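Local coordinates for protein protease Do-like 2, chloroplastic (Arabidopsis thaliana, PDB 4FLN) that carries out the primary cleavage of the photodamaged D1 protein of photosystem II as a serine protease of the chloroplast, at residues Y54-A59 with Q71-G76; A59-L64 with I388-E393; T381-P386 with E414-L419; F79-G84 with I123-V128; D150-V155 with G169-I174. One frame throughout, in Å; residues are numbered along the deposited sequence.

Interaction 1 (Y54-A59 with Q71-G76); sequences YCTHTA and QFTSTG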
# COMPACT_ATOMS: atom_id res chain seq x y z
N TYR B 54 -10.33 -10.53 -33.71
CA TYR B 54 -11.19 -10.85 -32.58
C TYR B 54 -11.09 -12.33 -32.28
O TYR B 54 -11.21 -13.17 -33.18
CB TYR B 54 -12.64 -10.49 -32.87
CG TYR B 54 -12.88 -9.05 -33.24
CD1 TYR B 54 -13.46 -8.17 -32.35
CD2 TYR B 54 -12.53 -8.58 -34.50
CE1 TYR B 54 -13.69 -6.85 -32.69
CE2 TYR B 54 -12.75 -7.26 -34.85
CZ TYR B 54 -13.33 -6.40 -33.95
OH TYR B 54 -13.55 -5.08 -34.30
N CYS B 55 -10.86 -12.65 -31.01
CA CYS B 55 -10.69 -14.03 -30.60
C CYS B 55 -11.34 -14.33 -29.25
O CYS B 55 -11.15 -13.60 -28.28
CB CYS B 55 -9.21 -14.40 -30.55
SG CYS B 55 -8.89 -15.97 -29.72
N THR B 56 -12.09 -15.43 -29.21
CA THR B 56 -12.71 -15.88 -27.97
C THR B 56 -11.81 -16.93 -27.33
O THR B 56 -11.40 -17.88 -27.98
CB THR B 56 -14.09 -16.47 -28.25
OG1 THR B 56 -14.95 -15.43 -28.74
CG2 THR B 56 -14.69 -17.04 -27.00
N HIS B 57 -11.52 -16.74 -26.04
CA HIS B 57 -10.55 -17.59 -25.35
C HIS B 57 -11.18 -18.47 -24.28
O HIS B 57 -11.72 -17.96 -23.31
CB HIS B 57 -9.46 -16.73 -24.70
CG HIS B 57 -8.69 -15.90 -25.67
ND1 HIS B 57 -7.53 -16.35 -26.27
CD2 HIS B 57 -8.91 -14.66 -26.16
CE1 HIS B 57 -7.07 -15.42 -27.09
NE2 HIS B 57 -7.89 -14.38 -27.03
N THR B 58 -11.11 -19.78 -24.46
CA THR B 58 -11.42 -20.68 -23.36
C THR B 58 -10.19 -21.47 -22.96
O THR B 58 -9.81 -22.42 -23.64
CB THR B 58 -12.51 -21.69 -23.73
OG1 THR B 58 -13.59 -21.01 -24.40
CG2 THR B 58 -13.03 -22.39 -22.48
N ALA B 59 -9.59 -21.10 -21.84
CA ALA B 59 -8.44 -21.82 -21.33
C ALA B 59 -8.92 -22.89 -20.36
O ALA B 59 -10.01 -22.78 -19.81
CB ALA B 59 -7.49 -20.87 -20.64
N GLN B 71 -14.70 -17.98 -20.10
CA GLN B 71 -14.62 -17.55 -21.49
C GLN B 71 -14.67 -16.03 -21.66
O GLN B 71 -15.63 -15.38 -21.23
CB GLN B 71 -15.74 -18.18 -22.33
CG GLN B 71 -15.71 -17.76 -23.80
CD GLN B 71 -16.76 -18.46 -24.65
OE1 GLN B 71 -16.46 -19.38 -25.42
NE2 GLN B 71 -18.01 -18.01 -24.54
N PHE B 72 -13.66 -15.47 -22.32
CA PHE B 72 -13.63 -14.04 -22.63
C PHE B 72 -13.21 -13.74 -24.07
O PHE B 72 -12.69 -14.61 -24.77
CB PHE B 72 -12.73 -13.30 -21.65
CG PHE B 72 -11.27 -13.63 -21.78
CD1 PHE B 72 -10.78 -14.83 -21.29
CD2 PHE B 72 -10.39 -12.73 -22.36
CE1 PHE B 72 -9.43 -15.14 -21.40
CE2 PHE B 72 -9.05 -13.04 -22.47
CZ PHE B 72 -8.57 -14.24 -21.99
N THR B 73 -13.44 -12.51 -24.50
CA THR B 73 -13.03 -12.10 -25.84
C THR B 73 -11.99 -10.98 -25.77
O THR B 73 -12.11 -10.07 -24.95
CB THR B 73 -14.22 -11.69 -26.72
OG1 THR B 73 -15.25 -12.69 -26.64
CG2 THR B 73 -13.79 -11.54 -28.18
N SER B 74 -10.97 -11.08 -26.62
CA SER B 74 -9.89 -10.10 -26.66
C SER B 74 -9.62 -9.69 -28.10
O SER B 74 -10.09 -10.34 -29.03
CB SER B 74 -8.61 -10.68 -26.06
OG SER B 74 -7.84 -11.31 -27.07
N THR B 75 -8.86 -8.61 -28.29
CA THR B 75 -8.55 -8.14 -29.63
C THR B 75 -7.04 -8.05 -29.87
O THR B 75 -6.26 -8.04 -28.92
CB THR B 75 -9.21 -6.78 -29.93
OG1 THR B 75 -8.48 -5.74 -29.26
CG2 THR B 75 -10.64 -6.77 -29.45
N GLY B 76 -6.65 -7.98 -31.14
CA GLY B 76 -5.24 -7.93 -31.51
C GLY B 76 -5.05 -7.49 -32.95
O GLY B 76 -5.97 -6.95 -33.56
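Strands 54-57 and 72-76 run antiparallel, their short axes 4.7 Å apart at closest approach and 149° between their directions, with Cys55 facing Ser74 and His57 facing Phe72 as hydrogen-bonded pairs. Three of the four backbone bonds of these pairs are firm, the straightest being His57 N to Phe72 O, nearly along the C=O axis; the return bond from Phe72 N is weak. Cys55, His57, Phe72 and Ser74 share one face of the sheet. There the imidazole of His57 (chi1 -60°, CG beside its own backbone N) turns its edge to Ser74, and His57 NE2 and Ser74 OG form a hydrogen bond of 3.1 Å. ND1 is bonded to the carbonyl oxygen of Glu94, so the ring is gripped at both nitrogens. Cys55 SG lies above one face of this ring. Phe72 takes the crowded position between its backbone N and carbonyl carbon (chi1 67°), which lays its ring against CB of His57: that CB sits 4.0 Å from the Phe72 centroid in a CH-pi contact, whereas the two rings, near parallel, are slid apart and barely overlap. On the other face, Thr56 CG2 meets the extended chain of Gln71 3.3 Å from OE1, and Thr56 OG1 and Thr73 OG1 share a weak bond. Gln71 OE1 is bound to Tyr493 OH of a second subunit, so the residue leading into the strand also touches a neighbouring chain. The pairing of strand 50-57 with 72-82 is the first antiparallel step of the six-stranded N-terminal barrel of a trypsin-like protease.

Interaction 2 (A59-L64 with I388-E393); sequences APDYSL and IEEECE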
# COMPACT_ATOMS: atom_id res chain seq x y z
N ALA B 59 -9.59 -21.10 -21.84
CA ALA B 59 -8.44 -21.82 -21.33
C ALA B 59 -8.92 -22.89 -20.36
O ALA B 59 -10.01 -22.78 -19.81
CB ALA B 59 -7.49 -20.87 -20.64
N PRO B 60 -8.11 -23.94 -20.16
CA PRO B 60 -8.40 -24.94 -19.13
C PRO B 60 -7.95 -24.43 -17.77
O PRO B 60 -7.02 -23.64 -17.70
CB PRO B 60 -7.51 -26.11 -19.55
CG PRO B 60 -6.32 -25.45 -20.14
CD PRO B 60 -6.82 -24.21 -20.84
N ASP B 61 -8.60 -24.88 -16.71
CA ASP B 61 -8.15 -24.58 -15.37
C ASP B 61 -7.17 -25.68 -14.99
O ASP B 61 -7.49 -26.86 -15.13
CB ASP B 61 -9.35 -24.56 -14.42
CG ASP B 61 -8.97 -24.31 -12.97
OD1 ASP B 61 -9.15 -23.17 -12.49
OD2 ASP B 61 -8.51 -25.26 -12.29
N TYR B 62 -5.96 -25.33 -14.55
CA TYR B 62 -4.99 -26.36 -14.17
C TYR B 62 -5.19 -26.89 -12.75
O TYR B 62 -4.97 -28.08 -12.47
CB TYR B 62 -3.56 -25.86 -14.38
CG TYR B 62 -3.33 -25.44 -15.80
CD1 TYR B 62 -2.78 -26.31 -16.73
CD2 TYR B 62 -3.71 -24.18 -16.24
CE1 TYR B 62 -2.59 -25.93 -18.04
CE2 TYR B 62 -3.53 -23.79 -17.54
CZ TYR B 62 -2.97 -24.67 -18.44
OH TYR B 62 -2.78 -24.27 -19.74
N SER B 63 -5.61 -26.00 -11.86
CA SER B 63 -5.90 -26.34 -10.48
C SER B 63 -6.95 -27.43 -10.44
O SER B 63 -6.81 -28.42 -9.71
CB SER B 63 -6.37 -25.11 -9.73
OG SER B 63 -5.40 -24.07 -9.80
N LEU B 64 -8.00 -27.26 -11.23
CA LEU B 64 -9.04 -28.28 -11.37
C LEU B 64 -9.14 -28.68 -12.85
O LEU B 64 -9.91 -28.08 -13.60
CB LEU B 64 -10.39 -27.73 -10.90
CG LEU B 64 -10.44 -26.92 -9.59
CD1 LEU B 64 -11.65 -25.99 -9.58
CD2 LEU B 64 -10.44 -27.83 -8.37
N ILE B 388 1.52 -23.88 -11.43
CA ILE B 388 2.23 -23.05 -10.47
C ILE B 388 1.68 -21.62 -10.49
O ILE B 388 1.28 -21.10 -9.46
CB ILE B 388 3.75 -23.04 -10.80
CG1 ILE B 388 4.31 -24.46 -10.72
CG2 ILE B 388 4.50 -22.10 -9.87
CD1 ILE B 388 5.77 -24.56 -11.04
N GLU B 389 1.63 -21.00 -11.67
CA GLU B 389 1.11 -19.65 -11.79
C GLU B 389 -0.26 -19.50 -11.10
O GLU B 389 -0.50 -18.56 -10.35
CB GLU B 389 1.00 -19.23 -13.26
CG GLU B 389 1.84 -18.02 -13.65
CD GLU B 389 3.33 -18.35 -13.80
OE1 GLU B 389 3.98 -18.71 -12.79
OE2 GLU B 389 3.85 -18.24 -14.93
N GLU B 390 -1.15 -20.44 -11.36
CA GLU B 390 -2.52 -20.36 -10.89
C GLU B 390 -2.67 -20.63 -9.39
O GLU B 390 -3.56 -20.07 -8.75
CB GLU B 390 -3.38 -21.33 -11.69
CG GLU B 390 -4.86 -21.23 -11.39
CD GLU B 390 -5.64 -22.31 -12.08
OE1 GLU B 390 -6.88 -22.33 -11.94
OE2 GLU B 390 -5.02 -23.15 -12.77
N GLU B 391 -1.82 -21.49 -8.84
CA GLU B 391 -1.85 -21.82 -7.42
C GLU B 391 -1.07 -20.76 -6.62
O GLU B 391 -1.09 -20.74 -5.39
CB GLU B 391 -1.26 -23.22 -7.18
CG GLU B 391 -2.12 -24.14 -6.31
CD GLU B 391 -2.97 -25.11 -7.13
OE1 GLU B 391 -2.55 -26.27 -7.30
OE2 GLU B 391 -4.05 -24.71 -7.58
N CYS B 392 -0.43 -19.87 -7.37
CA CYS B 392 0.52 -18.85 -6.91
C CYS B 392 1.76 -19.37 -6.15
O CYS B 392 2.26 -20.45 -6.43
CB CYS B 392 -0.20 -17.77 -6.08
N GLU B 393 2.24 -18.59 -5.18
CA GLU B 393 3.55 -18.88 -4.58
C GLU B 393 3.60 -19.89 -3.43
O GLU B 393 4.45 -20.79 -3.43
CB GLU B 393 4.31 -17.59 -4.23
CG GLU B 393 4.91 -16.89 -5.45
CD GLU B 393 4.95 -17.78 -6.70
OE1 GLU B 393 5.46 -18.93 -6.62
OE2 GLU B 393 4.46 -17.33 -7.76
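The Tyr62 ring presents its edge to Glu390, whose OE2 lies in the ring plane, with carboxylate and ring turned 86° against each other; Ile365, Pro386 and Leu387 also pack on this tyrosine. A second flat pair, the carboxylates of Asp61 and Glu390, stands with planes 74° apart, and two neighbouring acids of this kind could raise each other's pKa. Glu390 reaches out fully extended, CG anti to the backbone N, and OE2 accepts twice. Tyr62 N, 3.0 Å from Glu390 OE2, meets the syn lone pair of that oxygen, whereas Ser63 N, also 3.0 Å from it, comes from above the carboxylate plane. An alanine at Glu390 would lack that carboxylate and would probably leave both amides without this acceptor, loosening the loop from the helix. Next along the helix, Glu391 bends at chi2 and its OE2 accepts from Ser63 OG, although the hydroxyl is less surely placed. Asp61 OD2 meanwhile takes the N-H of Leu64, an Asx motif that closes the turn on itself. Consecutive backbone amides gathered by one glutamate from the last turn of helix 385-391 thus join a protease-domain loop to the C-terminal PDZ domain, an interdomain contact within one chain.

Interaction 3 (T381-P386 with E414-L419); sequences TPLSEP and EQIVIL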
# COMPACT_ATOMS: atom_id res chain seq x y z
N THR B 381 -1.96 -34.64 -11.23
CA THR B 381 -1.63 -34.01 -12.52
C THR B 381 -0.13 -33.81 -12.65
O THR B 381 0.60 -33.83 -11.65
CB THR B 381 -2.26 -32.61 -12.69
OG1 THR B 381 -2.22 -31.92 -11.44
CG2 THR B 381 -3.67 -32.71 -13.18
N PRO B 382 0.34 -33.61 -13.89
CA PRO B 382 1.74 -33.23 -14.08
C PRO B 382 1.96 -31.79 -13.63
O PRO B 382 1.08 -30.94 -13.78
CB PRO B 382 1.94 -33.37 -15.59
CG PRO B 382 0.80 -34.19 -16.07
CD PRO B 382 -0.34 -33.82 -15.17
N LEU B 383 3.11 -31.54 -13.03
CA LEU B 383 3.47 -30.20 -12.62
C LEU B 383 3.75 -29.42 -13.90
O LEU B 383 4.42 -29.91 -14.81
CB LEU B 383 4.72 -30.25 -11.74
CG LEU B 383 4.99 -29.25 -10.60
CD1 LEU B 383 6.44 -28.84 -10.64
CD2 LEU B 383 4.09 -28.04 -10.65
N SER B 384 3.21 -28.21 -13.97
CA SER B 384 3.46 -27.35 -15.12
C SER B 384 3.57 -25.90 -14.65
O SER B 384 3.16 -25.57 -13.54
CB SER B 384 2.34 -27.49 -16.16
OG SER B 384 1.12 -26.92 -15.71
N GLU B 385 4.13 -25.04 -15.48
CA GLU B 385 4.26 -23.65 -15.08
C GLU B 385 2.90 -22.98 -14.84
O GLU B 385 2.69 -22.34 -13.80
CB GLU B 385 5.11 -22.87 -16.08
CG GLU B 385 6.31 -22.18 -15.43
CD GLU B 385 7.39 -23.16 -14.96
OE1 GLU B 385 7.69 -24.12 -15.70
OE2 GLU B 385 7.94 -22.96 -13.85
N PRO B 386 1.95 -23.15 -15.78
CA PRO B 386 0.60 -22.61 -15.59
C PRO B 386 -0.02 -23.05 -14.26
O PRO B 386 -0.63 -22.21 -13.59
CB PRO B 386 -0.18 -23.23 -16.74
CG PRO B 386 0.83 -23.46 -17.79
CD PRO B 386 2.11 -23.82 -17.08
N GLU B 414 9.68 -37.64 -19.49
CA GLU B 414 9.64 -37.54 -18.03
C GLU B 414 8.74 -36.39 -17.57
O GLU B 414 8.67 -35.34 -18.21
CB GLU B 414 11.05 -37.39 -17.46
CG GLU B 414 11.10 -37.37 -15.94
CD GLU B 414 12.47 -36.99 -15.40
OE1 GLU B 414 13.40 -36.83 -16.21
OE2 GLU B 414 12.62 -36.85 -14.16
N GLN B 415 8.04 -36.61 -16.47
CA GLN B 415 7.25 -35.57 -15.83
C GLN B 415 7.46 -35.66 -14.35
O GLN B 415 7.98 -36.65 -13.84
CB GLN B 415 5.76 -35.76 -16.10
CG GLN B 415 5.32 -35.52 -17.52
CD GLN B 415 3.84 -35.79 -17.71
OE1 GLN B 415 3.26 -36.62 -17.02
NE2 GLN B 415 3.22 -35.07 -18.65
N ILE B 416 7.07 -34.60 -13.66
CA ILE B 416 6.92 -34.62 -12.22
C ILE B 416 5.43 -34.77 -12.03
O ILE B 416 4.64 -33.93 -12.50
CB ILE B 416 7.41 -33.31 -11.57
CG1 ILE B 416 8.89 -33.08 -11.88
CG2 ILE B 416 7.21 -33.33 -10.08
CD1 ILE B 416 9.40 -31.74 -11.40
N VAL B 417 5.02 -35.85 -11.39
CA VAL B 417 3.61 -36.06 -11.12
C VAL B 417 3.33 -35.58 -9.71
O VAL B 417 4.03 -35.96 -8.76
CB VAL B 417 3.22 -37.53 -11.24
CG1 VAL B 417 1.71 -37.68 -11.08
CG2 VAL B 417 3.69 -38.08 -12.57
N ILE B 418 2.32 -34.74 -9.57
CA ILE B 418 1.98 -34.26 -8.25
C ILE B 418 0.57 -34.67 -7.85
O ILE B 418 -0.30 -34.88 -8.68
CB ILE B 418 2.10 -32.74 -8.13
CG1 ILE B 418 1.01 -32.06 -8.94
CG2 ILE B 418 3.48 -32.28 -8.56
CD1 ILE B 418 0.59 -30.72 -8.37
N LEU B 419 0.39 -34.80 -6.55
CA LEU B 419 -0.91 -34.95 -5.96
C LEU B 419 -1.32 -33.53 -5.59
O LEU B 419 -0.74 -32.95 -4.67
CB LEU B 419 -0.75 -35.79 -4.71
CG LEU B 419 -1.91 -35.83 -3.74
CD1 LEU B 419 -3.16 -36.20 -4.49
CD2 LEU B 419 -1.60 -36.83 -2.67
O HOH W 1 6.42 -32.03 -15.08
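Leu383, Ile418 and Thr381 lose the most surface here, and together they show how a short antiparallel ladder hands over to a helix. Thr381 and Ile418 form a hydrogen-bonded pair: Ile418 N reaches Thr381 O at 2.8 Å, and Thr381 N returns a bond to Ile418 O. Their side chains lie alongside each other and point the same way. Ile418 places CG1 in the crowded position between N and carbonyl carbon (chi1 70°), which brings that methylene close to the Thr381 carbonyl and leaves CG2 for Leu383. Across this branch Leu383 comes at about a right angle, CG being 4.0 Å from Ile418 CG2, while its CB meets CB of Ile416. Leu383 N bonds to Ile416 O at 2.9 Å, and one water then carries the ladder a step further, donating to Leu383 O and accepting from Ile416 N. Between the paired residues, Pro382 occupies a non-hydrogen-bonded position, so its missing N-H costs no bond across the ladder. Gln415 runs alongside that proline with its amide against CB and CG, and its OE1 accepts from Ile450 N. An alanine at Gln415 would lack the amide and would probably lose both the cover on Pro382 and the link to Ile450. Ser384 follows as the N-cap of helix 385-391, whose Leu387 and Ile388 pack on the same side chains: a strand-to-helix passage in the beta-sheet core of the C-terminal PDZ domain.

Interaction 4 (F79-G84 with I123-V128); sequences FMIGDG and IALLSV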
# COMPACT_ATOMS: atom_id res chain seq x y z
N PHE B 79 -1.82 -9.17 -40.25
CA PHE B 79 -1.66 -8.56 -41.56
C PHE B 79 -1.44 -9.59 -42.65
O PHE B 79 -1.00 -10.71 -42.39
CB PHE B 79 -0.51 -7.55 -41.55
CG PHE B 79 0.80 -8.11 -41.09
CD1 PHE B 79 1.10 -8.22 -39.74
CD2 PHE B 79 1.76 -8.52 -42.01
CE1 PHE B 79 2.31 -8.73 -39.32
CE2 PHE B 79 2.98 -9.03 -41.59
CZ PHE B 79 3.25 -9.14 -40.25
N MET B 80 -1.72 -9.19 -43.89
CA MET B 80 -1.59 -10.07 -45.03
C MET B 80 -0.14 -10.18 -45.47
O MET B 80 0.49 -9.19 -45.84
CB MET B 80 -2.43 -9.53 -46.19
CG MET B 80 -3.89 -9.29 -45.83
SD MET B 80 -4.79 -8.45 -47.14
CE MET B 80 -6.42 -8.29 -46.39
N ILE B 81 0.39 -11.40 -45.41
CA ILE B 81 1.76 -11.67 -45.83
C ILE B 81 1.86 -12.27 -47.22
O ILE B 81 2.95 -12.58 -47.69
CB ILE B 81 2.46 -12.61 -44.86
CG1 ILE B 81 1.66 -13.91 -44.71
CG2 ILE B 81 2.62 -11.94 -43.52
CD1 ILE B 81 2.24 -14.85 -43.70
N GLY B 82 0.72 -12.42 -47.88
CA GLY B 82 0.69 -13.04 -49.19
C GLY B 82 0.08 -14.43 -49.17
O GLY B 82 -0.21 -14.97 -48.10
N ASP B 83 -0.11 -15.00 -50.36
CA ASP B 83 -0.93 -16.19 -50.51
C ASP B 83 -2.30 -15.90 -49.93
O ASP B 83 -2.84 -14.80 -50.10
CB ASP B 83 -0.32 -17.39 -49.79
CG ASP B 83 0.80 -18.03 -50.58
OD1 ASP B 83 1.58 -17.30 -51.23
OD2 ASP B 83 0.90 -19.28 -50.56
N GLY B 84 -2.87 -16.88 -49.24
CA GLY B 84 -4.11 -16.67 -48.54
C GLY B 84 -3.93 -16.51 -47.04
O GLY B 84 -4.86 -16.76 -46.27
N ILE B 123 4.22 -16.61 -32.83
CA ILE B 123 3.72 -16.32 -34.16
C ILE B 123 2.57 -17.28 -34.49
O ILE B 123 2.56 -18.43 -34.06
CB ILE B 123 4.84 -16.45 -35.22
CG1 ILE B 123 5.91 -15.38 -35.01
CG2 ILE B 123 4.28 -16.36 -36.64
CD1 ILE B 123 7.08 -15.51 -35.94
N ALA B 124 1.59 -16.79 -35.24
CA ALA B 124 0.54 -17.66 -35.72
C ALA B 124 0.13 -17.24 -37.11
O ALA B 124 0.15 -16.05 -37.45
CB ALA B 124 -0.65 -17.65 -34.78
N LEU B 125 -0.21 -18.23 -37.93
CA LEU B 125 -0.68 -17.97 -39.27
C LEU B 125 -2.18 -18.24 -39.26
O LEU B 125 -2.64 -19.11 -38.53
CB LEU B 125 0.02 -18.90 -40.25
CG LEU B 125 0.60 -18.22 -41.49
CD1 LEU B 125 1.33 -16.95 -41.10
CD2 LEU B 125 1.54 -19.18 -42.22
N LEU B 126 -2.93 -17.47 -40.03
CA LEU B 126 -4.36 -17.70 -40.15
C LEU B 126 -4.77 -17.76 -41.62
O LEU B 126 -4.18 -17.08 -42.47
CB LEU B 126 -5.16 -16.60 -39.44
CG LEU B 126 -4.88 -16.22 -37.99
CD1 LEU B 126 -5.70 -14.99 -37.65
CD2 LEU B 126 -5.21 -17.35 -37.05
N SER B 127 -5.79 -18.57 -41.90
CA SER B 127 -6.38 -18.61 -43.23
C SER B 127 -7.77 -18.00 -43.13
O SER B 127 -8.37 -18.00 -42.06
CB SER B 127 -6.47 -20.05 -43.76
OG SER B 127 -7.36 -20.83 -42.99
N VAL B 128 -8.26 -17.45 -44.24
CA VAL B 128 -9.59 -16.84 -44.22
C VAL B 128 -10.49 -17.25 -45.39
O VAL B 128 -10.03 -17.45 -46.51
CB VAL B 128 -9.52 -15.31 -44.12
CG1 VAL B 128 -10.59 -14.66 -45.00
CG2 VAL B 128 -9.69 -14.88 -42.67
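Apolar contact between these segments comes down to one pair of methyl tips. Ile81 sets CG1 in the crowded position between its backbone N and carbonyl carbon (chi1 56°) and then runs on extended, so that CD1 becomes the outermost atom of the branch. Leu125 sends its own CD1 toward it, and Ile81 CD1 and Leu125 CD1 meet at 3.5 Å, the two side chains crossing obliquely. Only the ends touch; the backbones here stay well apart, with CA of Ile81 9.4 Å from CA of Leu125. Backbone contact is looser still, and no hydrogen bond spans the two segments. The carbonyl oxygen of Gly84 approaches the backbone of the strand 123-128 around Ser127, lying 3.9 Å from Ser127 CA, which is van der Waals proximity. The third element is conformational: Gly82 adopts backbone angles (phi 108°) at which a CB would be jammed against the preceding carbonyl, so the turn that brings Gly84 round calls for glycine. The reason for such sparse contact lies in the topology. Strand 85-88 stands between the two, pairing with strand 72-82 and with strand 123-129, and its Leu87 packs against both Ile81 and Leu125. Strand 110-118 is the other neighbour of 123-129 in the same barrel, with a backbone hydrogen bond between Leu115 and Leu125, while helix 233-246 covers Ile123 and Leu125 through Val236, Phe239 and Leu240.

Interaction 5 (D150-V155 with G169-I174); sequences DSVTVV and GVVSRI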
# COMPACT_ATOMS: atom_id res chain seq x y z
N ASP B 150 17.46 2.99 -37.80
CA ASP B 150 16.51 2.92 -38.90
C ASP B 150 15.12 3.33 -38.41
O ASP B 150 14.68 2.95 -37.32
CB ASP B 150 16.47 1.51 -39.49
CG ASP B 150 17.52 1.29 -40.57
OD1 ASP B 150 18.55 1.99 -40.56
OD2 ASP B 150 17.31 0.41 -41.43
N SER B 151 14.43 4.13 -39.20
CA SER B 151 13.09 4.56 -38.86
C SER B 151 12.15 3.36 -38.89
O SER B 151 12.23 2.53 -39.79
CB SER B 151 12.62 5.62 -39.85
OG SER B 151 11.35 6.11 -39.49
N VAL B 152 11.27 3.25 -37.89
CA VAL B 152 10.25 2.20 -37.89
C VAL B 152 8.87 2.76 -37.58
O VAL B 152 8.74 3.70 -36.79
CB VAL B 152 10.56 1.10 -36.85
CG1 VAL B 152 9.67 -0.12 -37.09
CG2 VAL B 152 11.99 0.70 -36.91
N THR B 153 7.84 2.21 -38.20
CA THR B 153 6.48 2.49 -37.75
C THR B 153 5.75 1.17 -37.51
O THR B 153 5.88 0.22 -38.29
CB THR B 153 5.65 3.37 -38.73
OG1 THR B 153 5.25 2.60 -39.86
CG2 THR B 153 6.45 4.57 -39.20
N VAL B 154 5.01 1.13 -36.41
CA VAL B 154 4.20 -0.01 -36.04
C VAL B 154 2.75 0.33 -36.32
O VAL B 154 2.28 1.40 -35.95
CB VAL B 154 4.39 -0.32 -34.55
CG1 VAL B 154 3.25 -1.17 -33.99
CG2 VAL B 154 5.74 -0.96 -34.31
N VAL B 155 2.04 -0.57 -37.00
CA VAL B 155 0.63 -0.37 -37.33
C VAL B 155 -0.27 -1.45 -36.72
O VAL B 155 0.01 -2.65 -36.83
CB VAL B 155 0.42 -0.36 -38.85
CG1 VAL B 155 -1.05 -0.25 -39.19
CG2 VAL B 155 1.19 0.79 -39.47
N GLY B 169 9.32 5.67 -34.61
CA GLY B 169 10.45 5.69 -33.70
C GLY B 169 11.65 5.20 -34.49
O GLY B 169 11.62 5.22 -35.72
N VAL B 170 12.70 4.77 -33.81
CA VAL B 170 13.79 4.10 -34.53
C VAL B 170 14.02 2.69 -34.00
O VAL B 170 13.48 2.30 -32.96
CB VAL B 170 15.11 4.90 -34.42
CG1 VAL B 170 14.92 6.27 -35.01
CG2 VAL B 170 15.58 5.00 -32.96
N VAL B 171 14.88 1.94 -34.68
CA VAL B 171 15.27 0.67 -34.12
C VAL B 171 16.29 1.09 -33.09
O VAL B 171 17.31 1.64 -33.45
CB VAL B 171 15.98 -0.21 -35.16
CG1 VAL B 171 16.76 -1.31 -34.47
CG2 VAL B 171 14.97 -0.80 -36.14
N SER B 172 15.98 0.87 -31.82
CA SER B 172 16.91 1.22 -30.75
C SER B 172 17.94 0.14 -30.47
O SER B 172 19.10 0.44 -30.19
CB SER B 172 16.19 1.65 -29.47
OG SER B 172 15.01 0.91 -29.25
N ARG B 173 17.50 -1.11 -30.51
CA ARG B 173 18.33 -2.24 -30.09
C ARG B 173 18.08 -3.51 -30.89
O ARG B 173 16.92 -3.89 -31.12
CB ARG B 173 18.07 -2.52 -28.61
CG ARG B 173 19.26 -3.11 -27.87
CD ARG B 173 19.02 -3.15 -26.39
NE ARG B 173 20.25 -3.44 -25.67
CZ ARG B 173 20.31 -3.97 -24.45
NH1 ARG B 173 19.19 -4.27 -23.80
NH2 ARG B 173 21.49 -4.20 -23.89
N ILE B 174 19.15 -4.17 -31.30
CA ILE B 174 19.07 -5.52 -31.85
C ILE B 174 19.78 -6.49 -30.92
O ILE B 174 21.00 -6.51 -30.85
CB ILE B 174 19.69 -5.60 -33.25
CG1 ILE B 174 18.84 -4.85 -34.26
CG2 ILE B 174 19.81 -7.04 -33.69
CD1 ILE B 174 19.64 -4.27 -35.38
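Val152 shows best how the two strands meet. From CB its methyls part: CG1 stands anti to the backbone N (chi1 -167°), and CG2 stands beside that N, anti to the carbonyl carbon. Val152 CG2 does the touching, 3.4 Å from Val171 CG2 at the tip and 3.9 Å from Val171 N. Ile191 and Ala204 pack on the same valine from neighbouring strands. The backbone supplies the rest. Val152 pairs with Gly169 through two bonds: Val152 N gives to Gly169 O at 3.0 Å, standing above the carbonyl plane, and Gly169 N answers to Val152 O nearly along the C=O axis. Before this pair, Asp150 O accepts from Val171 N at 2.8 Å in its carbonyl plane, while the CA of Val170 also comes close to this oxygen. The pairing is antiparallel, but the strands bend so strongly that the short axes make 110°, and the side chains of the pair Ser151 and Val170 diverge. Just beyond, Ser172 and Arg173 both face Gln190 in a classic beta bulge, and Arg173 reaches carbonyls of Gly160 and Thr163 on a third subunit. Such a sharply coiled hairpin of strands 151-156 and 165-178 opens the second six-stranded barrel of the trypsin-like fold.

In the fold
The five contacts run from protease barrels to the C-terminal PDZ domain. Interactions 1 and 4 both use strand 72-82 in the first barrel, their centres 19 Å apart, while interaction 5 belongs to the second barrel, 23 Å from interaction 4 between centres. Interaction 1 lies nearest the probable charge relay, the side chain of Ser74 being about 7 Å from that of His91. Ala59 is shared by interactions 1 and 2, so the chain leaving that barrel strand goes on to meet helix 385-391. Interaction 3 touches interaction 2 through that helix, with Tyr62 CE2 at 3.5 Å from Pro386 CB. Interactions 3 and 5 stand 41 Å apart between centres, on opposite sides of the chain's centre.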